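Local coordinates for CRISPR-associated endonuclease Cas9 (PDB 5X2H), which uses a guide RNA to recognise and cleave matching DNA in CRISPR adaptive immunity, its full-length form cutting the two strands with separate RuvC-like and HNH nuclease domains, at residues F737-D742 against F811-V816; F112-E117 against K211-K216; M536-L541 against A562-Y567. One frame throughout, in Å; residues are numbered along the deposited sequence.

Contact 1. Residues F737-D742 against F811-V816. With nucleotides of chain B; nucleotides of chain D.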
loop_
_atom_site.group_PDB
_atom_site.type_symbol
_atom_site.label_atom_id
_atom_site.label_comp_id
_atom_site.label_asym_id
_atom_site.label_seq_id
_atom_site.Cartn_x
_atom_site.Cartn_y
_atom_site.Cartn_z
ATOM N N PHE A 737 -28.500 5.507 19.516
ATOM C CA PHE A 737 -27.308 4.726 19.213
ATOM C C PHE A 737 -26.636 5.328 17.987
ATOM O O PHE A 737 -27.217 6.152 17.275
ATOM C CB PHE A 737 -27.639 3.249 18.981
ATOM C CG PHE A 737 -28.884 3.026 18.168
ATOM C CD1 PHE A 737 -28.863 3.157 16.792
ATOM C CD2 PHE A 737 -30.074 2.677 18.784
ATOM C CE1 PHE A 737 -30.006 2.948 16.045
ATOM C CE2 PHE A 737 -31.218 2.466 18.044
ATOM C CZ PHE A 737 -31.184 2.601 16.674
ATOM N N SER A 738 -25.396 4.907 17.756
ATOM C CA SER A 738 -24.634 5.287 16.576
ATOM C C SER A 738 -24.569 4.101 15.628
ATOM O O SER A 738 -24.311 2.971 16.059
ATOM C CB SER A 738 -23.222 5.741 16.951
ATOM O OG SER A 738 -23.262 6.879 17.793
ATOM N N LEU A 739 -24.805 4.354 14.345
ATOM C CA LEU A 739 -24.744 3.321 13.324
ATOM C C LEU A 739 -23.529 3.536 12.435
ATOM O O LEU A 739 -23.214 4.666 12.054
ATOM C CB LEU A 739 -26.013 3.307 12.469
ATOM C CG LEU A 739 -27.324 3.024 13.199
ATOM C CD1 LEU A 739 -28.473 2.952 12.209
ATOM C CD2 LEU A 739 -27.214 1.736 14.012
ATOM N N TYR A 740 -22.849 2.440 12.122
ATOM C CA TYR A 740 -21.760 2.406 11.163
ATOM C C TYR A 740 -22.140 1.428 10.063
ATOM O O TYR A 740 -23.091 0.653 10.199
ATOM C CB TYR A 740 -20.439 1.984 11.828
ATOM C CG TYR A 740 -20.114 2.740 13.098
ATOM C CD1 TYR A 740 -20.684 2.376 14.312
ATOM C CD2 TYR A 740 -19.229 3.810 13.087
ATOM C CE1 TYR A 740 -20.391 3.062 15.479
ATOM C CE2 TYR A 740 -18.927 4.504 14.249
ATOM C CZ TYR A 740 -19.511 4.125 15.442
ATOM O OH TYR A 740 -19.217 4.808 16.601
ATOM N N LYS A 741 -21.391 1.469 8.965
ATOM C CA LYS A 741 -21.627 0.524 7.882
ATOM C C LYS A 741 -21.563 -0.905 8.408
ATOM O O LYS A 741 -20.626 -1.275 9.122
ATOM C CB LYS A 741 -20.610 0.735 6.762
ATOM C CG LYS A 741 -20.852 2.010 5.963
ATOM C CD LYS A 741 -19.869 2.160 4.813
ATOM C CE LYS A 741 -20.207 3.374 3.963
ATOM N NZ LYS A 741 -20.281 4.624 4.773
ATOM N N ASP A 742 -22.586 -1.691 8.066
ATOM C CA ASP A 742 -22.760 -3.083 8.477
ATOM C C ASP A 742 -23.086 -3.238 9.958
ATOM O O ASP A 742 -22.895 -4.320 10.523
ATOM C CB ASP A 742 -21.542 -3.940 8.113
ATOM C CG ASP A 742 -21.457 -4.217 6.627
ATOM O OD1 ASP A 742 -22.519 -4.242 5.967
ATOM O OD2 ASP A 742 -20.334 -4.404 6.118
ATOM N N PHE A 811 -36.946 0.444 15.798
ATOM C CA PHE A 811 -35.634 0.872 15.304
ATOM C C PHE A 811 -34.651 0.676 16.460
ATOM O O PHE A 811 -34.472 1.568 17.294
ATOM C CB PHE A 811 -35.666 2.314 14.817
ATOM C CG PHE A 811 -34.496 2.695 13.953
ATOM C CD1 PHE A 811 -33.560 1.750 13.567
ATOM C CD2 PHE A 811 -34.326 4.005 13.533
ATOM C CE1 PHE A 811 -32.479 2.103 12.773
ATOM C CE2 PHE A 811 -33.246 4.365 12.738
ATOM C CZ PHE A 811 -32.324 3.411 12.358
ATOM N N GLU A 812 -34.031 -0.505 16.502
ATOM C CA GLU A 812 -33.179 -0.915 17.610
ATOM C C GLU A 812 -31.843 -1.414 17.079
ATOM O O GLU A 812 -31.766 -1.985 15.989
ATOM C CB GLU A 812 -33.841 -2.020 18.446
ATOM C CG GLU A 812 -35.262 -1.712 18.904
ATOM C CD GLU A 812 -35.312 -1.044 20.263
ATOM O OE1 GLU A 812 -34.308 -1.116 21.005
ATOM O OE2 GLU A 812 -36.359 -0.447 20.593
ATOM N N LYS A 813 -30.790 -1.210 17.867
ATOM C CA LYS A 813 -29.446 -1.625 17.489
ATOM C C LYS A 813 -29.094 -2.944 18.163
ATOM O O LYS A 813 -29.410 -3.160 19.336
ATOM C CB LYS A 813 -28.412 -0.556 17.858
ATOM C CG LYS A 813 -26.979 -0.908 17.447
ATOM C CD LYS A 813 -25.971 0.135 17.914
ATOM C CE LYS A 813 -24.583 -0.165 17.364
ATOM N NZ LYS A 813 -23.568 0.847 17.783
ATOM N N TYR A 814 -28.449 -3.829 17.407
ATOM C CA TYR A 814 -27.960 -5.104 17.912
ATOM C C TYR A 814 -26.484 -5.247 17.565
ATOM O O TYR A 814 -25.902 -4.416 16.861
ATOM C CB TYR A 814 -28.764 -6.279 17.341
ATOM C CG TYR A 814 -30.098 -6.493 18.018
ATOM C CD1 TYR A 814 -31.138 -5.587 17.853
ATOM C CD2 TYR A 814 -30.321 -7.608 18.813
ATOM C CE1 TYR A 814 -32.361 -5.784 18.472
ATOM C CE2 TYR A 814 -31.537 -7.814 19.434
ATOM C CZ TYR A 814 -32.552 -6.900 19.262
ATOM O OH TYR A 814 -33.766 -7.104 19.881
ATOM N N ILE A 815 -25.878 -6.321 18.067
ATOM C CA ILE A 815 -24.455 -6.587 17.889
ATOM C C ILE A 815 -24.279 -8.040 17.466
ATOM O O ILE A 815 -24.849 -8.944 18.089
ATOM C CB ILE A 815 -23.659 -6.301 19.178
ATOM C CG1 ILE A 815 -23.749 -4.819 19.549
ATOM C CG2 ILE A 815 -22.208 -6.730 19.023
ATOM C CD1 ILE A 815 -23.114 -3.902 18.534
ATOM N N VAL A 816 -23.494 -8.264 16.414
ATOM C CA VAL A 816 -23.172 -9.605 15.936
ATOM C C VAL A 816 -21.787 -9.986 16.436
ATOM O O VAL A 816 -20.843 -9.190 16.342
ATOM C CB VAL A 816 -23.219 -9.687 14.401
ATOM C CG1 VAL A 816 -23.572 -11.101 13.952
ATOM C CG2 VAL A 816 -24.181 -8.679 13.835
ATOM P P C B 77 -19.605 -9.725 20.707
ATOM O OP1 C B 77 -20.982 -10.279 20.679
ATOM O OP2 C B 77 -18.472 -10.600 20.311
ATOM O "O5'" C B 77 -19.548 -8.449 19.762
ATOM C "C5'" C B 77 -18.333 -8.040 19.156
ATOM C "C4'" C B 77 -18.493 -6.680 18.534
ATOM O "O4'" C B 77 -18.900 -5.734 19.545
ATOM C "C3'" C B 77 -17.250 -6.062 17.912
ATOM O "O3'" C B 77 -17.055 -6.532 16.589
ATOM C "C2'" C B 77 -17.542 -4.563 17.972
ATOM O "O2'" C B 77 -18.295 -4.158 16.840
ATOM C "C1'" C B 77 -18.441 -4.448 19.210
ATOM N N1 C B 77 -17.782 -3.848 20.392
ATOM C C2 C B 77 -17.718 -2.455 20.469
ATOM O O2 C B 77 -18.179 -1.780 19.534
ATOM N N3 C B 77 -17.149 -1.881 21.550
ATOM C C4 C B 77 -16.673 -2.645 22.533
ATOM N N4 C B 77 -16.117 -2.028 23.578
ATOM C C5 C B 77 -16.734 -4.069 22.485
ATOM C C6 C B 77 -17.302 -4.624 21.408
ATOM P P DA D 3 -21.668 6.978 2.114
ATOM O OP1 DA D 3 -20.546 6.729 3.045
ATOM O OP2 DA D 3 -23.012 6.442 2.429
ATOM O "O5'" DA D 3 -21.821 8.550 1.863
ATOM C "C5'" DA D 3 -20.720 9.289 1.327
ATOM C "C4'" DA D 3 -21.190 10.339 0.329
ATOM O "O4'" DA D 3 -21.437 9.722 -0.963
ATOM C "C3'" DA D 3 -22.475 11.073 0.715
ATOM O "O3'" DA D 3 -22.319 12.462 0.487
ATOM C "C2'" DA D 3 -23.532 10.456 -0.204
ATOM C "C1'" DA D 3 -22.713 10.097 -1.437
ATOM N N9 DA D 3 -23.267 8.980 -2.207
ATOM C C8 DA D 3 -23.584 7.732 -1.741
ATOM N N7 DA D 3 -24.059 6.926 -2.664
ATOM C C5 DA D 3 -24.053 7.697 -3.814
ATOM C C6 DA D 3 -24.443 7.427 -5.143
ATOM N N6 DA D 3 -24.932 6.249 -5.543
ATOM N N1 DA D 3 -24.311 8.419 -6.047
ATOM C C2 DA D 3 -23.824 9.596 -5.644
ATOM N N3 DA D 3 -23.427 9.968 -4.428
ATOM C C4 DA D 3 -23.566 8.964 -3.551
ATOM P P A B 76 -16.474 -6.388 26.253
ATOM O OP1 A B 76 -16.940 -5.001 26.513
ATOM O OP2 A B 76 -15.819 -7.164 27.335
ATOM O "O5'" A B 76 -17.722 -7.223 25.728
ATOM C "C5'" A B 76 -18.186 -7.075 24.394
ATOM C "C4'" A B 76 -19.478 -7.821 24.178
ATOM O "O4'" A B 76 -20.568 -7.096 24.787
ATOM C "C3'" A B 76 -19.904 -8.018 22.731
ATOM O "O3'" A B 76 -19.255 -9.154 22.172
ATOM C "C2'" A B 76 -21.430 -8.144 22.821
ATOM O "O2'" A B 76 -21.823 -9.495 23.018
ATOM C "C1'" A B 76 -21.764 -7.345 24.089
ATOM N N9 A B 76 -22.456 -6.064 23.841
ATOM C C8 A B 76 -23.719 -5.743 24.279
ATOM N N7 A B 76 -24.109 -4.539 23.950
ATOM C C5 A B 76 -23.024 -4.023 23.254
ATOM C C6 A B 76 -22.809 -2.779 22.640
ATOM N N6 A B 76 -23.712 -1.796 22.630
ATOM N N1 A B 76 -21.622 -2.576 22.030
ATOM C C2 A B 76 -20.718 -3.562 22.040
ATOM N N3 A B 76 -20.803 -4.775 22.583
ATOM C C4 A B 76 -21.994 -4.947 23.183
HETATM O O HOH W 1 -24.251 3.468 19.977
#

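Contact 2. Residues F112-E117 against K211-K216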
loop_
_atom_site.group_PDB
_atom_site.type_symbol
_atom_site.label_atom_id
_atom_site.label_comp_id
_atom_site.label_asym_id
_atom_site.label_seq_id
_atom_site.Cartn_x
_atom_site.Cartn_y
_atom_site.Cartn_z
ATOM N N PHE A 112 14.822 33.710 -23.399
ATOM C CA PHE A 112 15.486 33.925 -24.680
ATOM C C PHE A 112 16.332 35.192 -24.660
ATOM O O PHE A 112 17.446 35.202 -25.194
ATOM C CB PHE A 112 14.461 33.989 -25.816
ATOM C CG PHE A 112 15.058 34.387 -27.137
ATOM C CD1 PHE A 112 15.944 33.548 -27.793
ATOM C CD2 PHE A 112 14.741 35.605 -27.720
ATOM C CE1 PHE A 112 16.504 33.915 -29.005
ATOM C CE2 PHE A 112 15.297 35.977 -28.934
ATOM C CZ PHE A 112 16.178 35.130 -29.577
ATOM N N ARG A 113 15.821 36.267 -24.049
ATOM C CA ARG A 113 16.598 37.497 -23.935
ATOM C C ARG A 113 17.898 37.263 -23.178
ATOM O O ARG A 113 18.925 37.877 -23.488
ATOM C CB ARG A 113 15.786 38.579 -23.225
ATOM C CG ARG A 113 14.556 39.064 -23.952
ATOM C CD ARG A 113 13.884 40.139 -23.117
ATOM N NE ARG A 113 12.658 40.648 -23.716
ATOM C CZ ARG A 113 11.857 41.527 -23.124
ATOM N NH1 ARG A 113 12.159 41.986 -21.917
ATOM N NH2 ARG A 113 10.758 41.946 -23.734
ATOM N N ALA A 114 17.866 36.379 -22.176
ATOM C CA ALA A 114 19.035 36.137 -21.338
ATOM C C ALA A 114 20.234 35.652 -22.140
ATOM O O ALA A 114 21.369 35.773 -21.668
ATOM C CB ALA A 114 18.697 35.120 -20.247
ATOM N N LEU A 115 20.010 35.105 -23.334
ATOM C CA LEU A 115 21.105 34.690 -24.198
ATOM C C LEU A 115 21.665 35.834 -25.034
ATOM O O LEU A 115 22.661 35.631 -25.738
ATOM C CB LEU A 115 20.638 33.564 -25.123
ATOM C CG LEU A 115 19.813 32.448 -24.476
ATOM C CD1 LEU A 115 19.323 31.466 -25.528
ATOM C CD2 LEU A 115 20.614 31.728 -23.402
ATOM N N ASN A 116 21.061 37.023 -24.976
ATOM C CA ASN A 116 21.450 38.111 -25.870
ATOM C C ASN A 116 21.604 39.469 -25.202
ATOM O O ASN A 116 22.342 40.304 -25.737
ATOM C CB ASN A 116 20.438 38.242 -27.016
ATOM C CG ASN A 116 20.200 36.929 -27.736
ATOM O OD1 ASN A 116 20.988 36.524 -28.589
ATOM N ND2 ASN A 116 19.109 36.253 -27.389
ATOM N N GLU A 117 20.959 39.737 -24.070
ATOM C CA GLU A 117 21.039 41.053 -23.454
ATOM C C GLU A 117 20.970 40.908 -21.941
ATOM O O GLU A 117 20.636 39.846 -21.408
ATOM C CB GLU A 117 19.922 41.974 -23.954
ATOM C CG GLU A 117 18.581 41.725 -23.286
ATOM C CD GLU A 117 17.423 42.296 -24.079
ATOM O OE1 GLU A 117 17.501 42.296 -25.324
ATOM O OE2 GLU A 117 16.438 42.745 -23.457
ATOM N N LYS A 211 22.788 27.250 -16.020
ATOM C CA LYS A 211 24.224 27.520 -16.007
ATOM C C LYS A 211 24.612 28.466 -17.136
ATOM O O LYS A 211 25.435 29.369 -16.942
ATOM C CB LYS A 211 25.015 26.216 -16.116
ATOM C CG LYS A 211 24.932 25.322 -14.891
ATOM C CD LYS A 211 25.797 24.079 -15.058
ATOM C CE LYS A 211 25.752 23.201 -13.818
ATOM N NZ LYS A 211 26.531 21.948 -14.001
ATOM N N LEU A 212 24.029 28.275 -18.321
ATOM C CA LEU A 212 24.335 29.143 -19.452
ATOM C C LEU A 212 23.815 30.555 -19.221
ATOM O O LEU A 212 24.482 31.534 -19.575
ATOM C CB LEU A 212 23.744 28.556 -20.735
ATOM C CG LEU A 212 23.885 29.401 -22.003
ATOM C CD1 LEU A 212 25.350 29.541 -22.400
ATOM C CD2 LEU A 212 23.068 28.805 -23.138
ATOM N N ILE A 213 22.626 30.679 -18.628
ATOM C CA ILE A 213 22.051 32.000 -18.385
ATOM C C ILE A 213 22.912 32.788 -17.407
ATOM O O ILE A 213 23.149 33.987 -17.594
ATOM C CB ILE A 213 20.599 31.867 -17.888
ATOM C CG1 ILE A 213 19.696 31.365 -19.018
ATOM C CG2 ILE A 213 20.097 33.194 -17.345
ATOM C CD1 ILE A 213 18.259 31.119 -18.593
ATOM N N PHE A 214 23.396 32.128 -16.349
ATOM C CA PHE A 214 24.301 32.791 -15.414
ATOM C C PHE A 214 25.557 33.279 -16.125
ATOM O O PHE A 214 25.975 34.431 -15.952
ATOM C CB PHE A 214 24.666 31.846 -14.268
ATOM C CG PHE A 214 23.811 32.016 -13.042
ATOM C CD1 PHE A 214 24.037 33.065 -12.168
ATOM C CD2 PHE A 214 22.789 31.125 -12.759
ATOM C CE1 PHE A 214 23.257 33.229 -11.039
ATOM C CE2 PHE A 214 22.006 31.283 -11.629
ATOM C CZ PHE A 214 22.242 32.338 -10.768
ATOM N N LYS A 215 26.164 32.416 -16.943
ATOM C CA LYS A 215 27.389 32.784 -17.647
ATOM C C LYS A 215 27.145 33.913 -18.641
ATOM O O LYS A 215 27.969 34.827 -18.766
ATOM C CB LYS A 215 27.967 31.559 -18.355
ATOM C CG LYS A 215 29.141 31.855 -19.277
ATOM C CD LYS A 215 29.060 31.002 -20.536
ATOM C CE LYS A 215 30.216 30.020 -20.639
ATOM N NZ LYS A 215 31.446 30.662 -21.174
ATOM N N LYS A 216 26.018 33.872 -19.356
ATOM C CA LYS A 216 25.725 34.920 -20.329
ATOM C C LYS A 216 25.399 36.239 -19.642
ATOM O O LYS A 216 25.836 37.302 -20.095
ATOM C CB LYS A 216 24.578 34.484 -21.241
ATOM C CG LYS A 216 24.961 33.390 -22.226
ATOM C CD LYS A 216 25.468 33.966 -23.543
ATOM C CE LYS A 216 26.431 33.003 -24.225
ATOM N NZ LYS A 216 26.665 33.347 -25.655
#

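Contact 3. Residues M536-L541 against A562-Y567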
loop_
_atom_site.group_PDB
_atom_site.type_symbol
_atom_site.label_atom_id
_atom_site.label_comp_id
_atom_site.label_asym_id
_atom_site.label_seq_id
_atom_site.Cartn_x
_atom_site.Cartn_y
_atom_site.Cartn_z
ATOM N N MET A 536 -9.156 -29.526 -5.721
ATOM C CA MET A 536 -9.769 -30.355 -6.754
ATOM C C MET A 536 -10.612 -31.468 -6.146
ATOM O O MET A 536 -11.595 -31.906 -6.753
ATOM C CB MET A 536 -8.692 -30.939 -7.668
ATOM N N LEU A 537 -10.244 -31.932 -4.949
ATOM C CA LEU A 537 -11.037 -32.945 -4.261
ATOM C C LEU A 537 -12.315 -32.351 -3.683
ATOM O O LEU A 537 -13.386 -32.965 -3.770
ATOM C CB LEU A 537 -10.198 -33.598 -3.161
ATOM C CG LEU A 537 -10.917 -34.306 -2.010
ATOM C CD1 LEU A 537 -11.710 -35.507 -2.505
ATOM C CD2 LEU A 537 -9.918 -34.722 -0.939
ATOM N N THR A 538 -12.225 -31.161 -3.086
ATOM C CA THR A 538 -13.407 -30.539 -2.497
ATOM C C THR A 538 -14.408 -30.129 -3.570
ATOM O O THR A 538 -15.624 -30.197 -3.352
ATOM C CB THR A 538 -13.002 -29.332 -1.655
ATOM O OG1 THR A 538 -12.454 -28.317 -2.505
ATOM C CG2 THR A 538 -11.959 -29.740 -0.629
ATOM N N SER A 539 -13.918 -29.699 -4.735
ATOM C CA SER A 539 -14.816 -29.381 -5.838
ATOM C C SER A 539 -15.484 -30.632 -6.391
ATOM O O SER A 539 -16.628 -30.569 -6.855
ATOM C CB SER A 539 -14.054 -28.649 -6.942
ATOM O OG SER A 539 -13.464 -27.459 -6.446
ATOM N N ALA A 540 -14.792 -31.774 -6.348
ATOM C CA ALA A 540 -15.397 -33.022 -6.798
ATOM C C ALA A 540 -16.436 -33.531 -5.807
ATOM O O ALA A 540 -17.432 -34.140 -6.214
ATOM C CB ALA A 540 -14.315 -34.076 -7.029
ATOM N N LEU A 541 -16.223 -33.294 -4.510
ATOM C CA LEU A 541 -17.224 -33.667 -3.517
ATOM C C LEU A 541 -18.462 -32.786 -3.625
ATOM O O LEU A 541 -19.581 -33.255 -3.379
ATOM C CB LEU A 541 -16.622 -33.585 -2.112
ATOM C CG LEU A 541 -17.084 -34.587 -1.047
ATOM C CD1 LEU A 541 -16.144 -34.552 0.149
ATOM C CD2 LEU A 541 -18.518 -34.327 -0.600
ATOM N N ALA A 562 -17.093 -25.326 3.889
ATOM C CA ALA A 562 -16.421 -25.697 5.130
ATOM C C ALA A 562 -16.928 -27.035 5.651
ATOM O O ALA A 562 -16.162 -27.816 6.228
ATOM C CB ALA A 562 -16.613 -24.602 6.179
ATOM N N VAL A 563 -18.219 -27.318 5.459
ATOM C CA VAL A 563 -18.736 -28.642 5.789
ATOM C C VAL A 563 -18.059 -29.701 4.931
ATOM O O VAL A 563 -17.797 -30.818 5.395
ATOM C CB VAL A 563 -20.271 -28.669 5.632
ATOM C CG1 VAL A 563 -20.811 -30.073 5.854
ATOM C CG2 VAL A 563 -20.917 -27.697 6.603
ATOM N N ILE A 564 -17.743 -29.367 3.678
ATOM C CA ILE A 564 -17.019 -30.298 2.820
ATOM C C ILE A 564 -15.583 -30.463 3.303
ATOM O O ILE A 564 -15.044 -31.577 3.308
ATOM C CB ILE A 564 -17.076 -29.831 1.354
ATOM C CG1 ILE A 564 -18.491 -29.989 0.796
ATOM C CG2 ILE A 564 -16.078 -30.603 0.499
ATOM C CD1 ILE A 564 -18.622 -29.581 -0.655
ATOM N N ILE A 565 -14.944 -29.366 3.722
ATOM C CA ILE A 565 -13.556 -29.441 4.177
ATOM C C ILE A 565 -13.438 -30.365 5.383
ATOM O O ILE A 565 -12.441 -31.083 5.538
ATOM C CB ILE A 565 -13.006 -28.036 4.496
ATOM C CG1 ILE A 565 -13.247 -27.067 3.339
ATOM C CG2 ILE A 565 -11.519 -28.098 4.795
ATOM C CD1 ILE A 565 -12.758 -27.569 2.014
ATOM N N ALA A 566 -14.452 -30.367 6.250
ATOM C CA ALA A 566 -14.416 -31.205 7.442
ATOM C C ALA A 566 -14.591 -32.683 7.121
ATOM O O ALA A 566 -14.166 -33.530 7.914
ATOM C CB ALA A 566 -15.491 -30.758 8.433
ATOM N N TYR A 567 -15.200 -33.012 5.987
ATOM C CA TYR A 567 -15.437 -34.403 5.621
ATOM C C TYR A 567 -14.745 -34.756 4.308
ATOM O O TYR A 567 -13.804 -35.550 4.284
ATOM C CB TYR A 567 -16.938 -34.679 5.516
ATOM C CG TYR A 567 -17.686 -34.512 6.822
ATOM C CD1 TYR A 567 -17.072 -34.787 8.038
ATOM C CD2 TYR A 567 -19.005 -34.076 6.839
ATOM C CE1 TYR A 567 -17.751 -34.635 9.232
ATOM C CE2 TYR A 567 -19.692 -33.921 8.029
ATOM C CZ TYR A 567 -19.061 -34.202 9.222
ATOM O OH TYR A 567 -19.741 -34.049 10.408
#

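Contact 1. Residues F737-D742 against F811-V816
F737 carries its CZ end over one face of the F811 ring in a T-shaped (edge-to-face) pair, with centroids 5.4 Å apart and planes at 82°. F811 O lies in the plane of the F737 ring at its edge, 3.5 Å from F737 CE2. K813 CB covers one face of F737, 3.8 Å from the ring centroid, a CH-pi contact. L739 CD1 completes the packed part, meeting F811 CZ tip to tip at 3.9 Å. The other side is polar and water-lined. There the partly exposed K813, with CG anti to the backbone N (chi1 -178°) and the chain extended beyond it, runs past F737, and its NZ donates to S738 O at 2.8 Å. A water accepts from S738 N and, weakly, from K813 NZ. Beyond the crossing, K741 NZ donates a hydrogen bond to OP1 of DA3 of chain D (2.7 Å), and I815 packs on two nucleotides of chain B. Strand 733-740 belongs to the sheet with 683-689, strand 810-816 to that with 744-748, and their directions differ by 66°: this is face-to-face packing of two beta-sheets, in the C-terminal wedge and PAM-interacting region of Cas9.

Contact 2. Residues F112-E117 against K211-K216
The carbonyl oxygen of A114 meets two neighbouring residues of helix 203-219 in different ways: Q217 NE2 donates a hydrogen bond to it, while K216 CB only packs beside it, 3.5 Å from A114 O. Q217 NE2 also bonds to E117 O, which ties the turn following helix 107-113 to the other helix at two carbonyls. Within that turn R113 O is gripped twice, accepting from two backbone donors, N116 N at 2.7 Å and E117 N at 2.8 Å. The setting is the alpha-helical recognition lobe of Cas9, consistent with the absence of any strand in the 93 residues between the segments.

No hydrogen bond joins F112-E117 to K211-K216 directly, and the contact between them is apolar with a few carbon-to-carbonyl approaches. A114 points its CB at I213, and A114 CB meets I213 CG2 at 3.8 Å; the small methyl lets the backbones come close, the CA atoms of A114 and I213 being 5.9 Å apart. I213 extends this patch toward F124 and V127 of helix 121-133. One residue on, L115 turns CG anti to its carbonyl carbon (chi1 -45°), and its CD2 reaches L212 CD2 at 3.8 Å, the two side chains crossing at about a right angle. L115 also touches E170 of helix 168-175, so it packs against more than one helix. K216 contributes carbon rather than charge: a bend at chi2 (-91°) places CD 3.9 Å from L115 O.

The turn is also braced by a side chain. N116 ND2 makes only a weak bond to F112 O, with an N-H...O angle of 120°, while the same nitrogen lies 3.8 Å above the plane of the F112 ring, offset toward the rim.

Contact 3. Residues M536-L541 against A562-Y567
T538 lays its methyl CG2 against I565 CD1 at 3.5 Å, the shortest approach between the two segments, with the side chains crossing at a slant. The methyl stands beside the backbone N, and the hydroxyl OG1 lies between the backbone N and the carbonyl carbon (chi1 66°). From there OG1 hydrogen-bonds both to G535 O, one turn earlier in its own helix, and to E485 OE2. I565 bends back to meet the threonine: its CB points away from the opposing helix, yet CD1 returns to it, with chi2 at -52°.

The second half of the interface centres on I564 CG2. This methyl lies 3.9 Å from T538 O and 4.0 Å from T538 CB, and it also touches L541, whose CD1 is 4.0 Å away. L541 and I564 lie alongside, running opposite ways, and the leucine continues to the backbone of Y567, where L541 CD1 comes within 4.4 Å of Y567 C. All of these cross-contacts are van der Waals; no hydrogen bond links the two segments.

Both helices belong to the RuvC-like nuclease domain, which has the RNase H fold: a mixed five-stranded sheet flanked by helices. Their axes come within 9.9 Å, with 112° between their N-to-C directions. Helix 557-566 packs on that sheet, with I565 and A566 touching A12 of strand 10-15 and V563 touching A23 of strand 19-26. E485 is predicted to bind magnesium, so T538 would be a second-shell residue that helps to position this carboxylate. I565 lies near D14, the predicted RuvC active-site aspartate, its side chain about 5 Å from that of D14, and its carbonyl oxygen accepts from N483 ND2. At the exposed end, the Y567 ring turns from helix 535-544, and its OH hydrogen-bonds to S25 OG.

The three contacts share no helix or strand. Contacts 2 and 3 are buried, helical and without a direct hydrogen bond between their segments. Contact 1, partly buried, joins strands of two different sheets and adds aromatic stacking, a lysine-carbonyl bond and nucleic-acid partners. Contact 3 sits against the predicted metal site of the nuclease domain, whereas contacts 1 and 2 lie away from the annotated sites. Contact 1 is the nearer to contact 3, about 17 Å between nearest atoms. Contact 2 stands far apart, with its centre about 70 Å from that of contact 1 and 78 Å from that of contact 3, on the opposite side of the chain's centre from both.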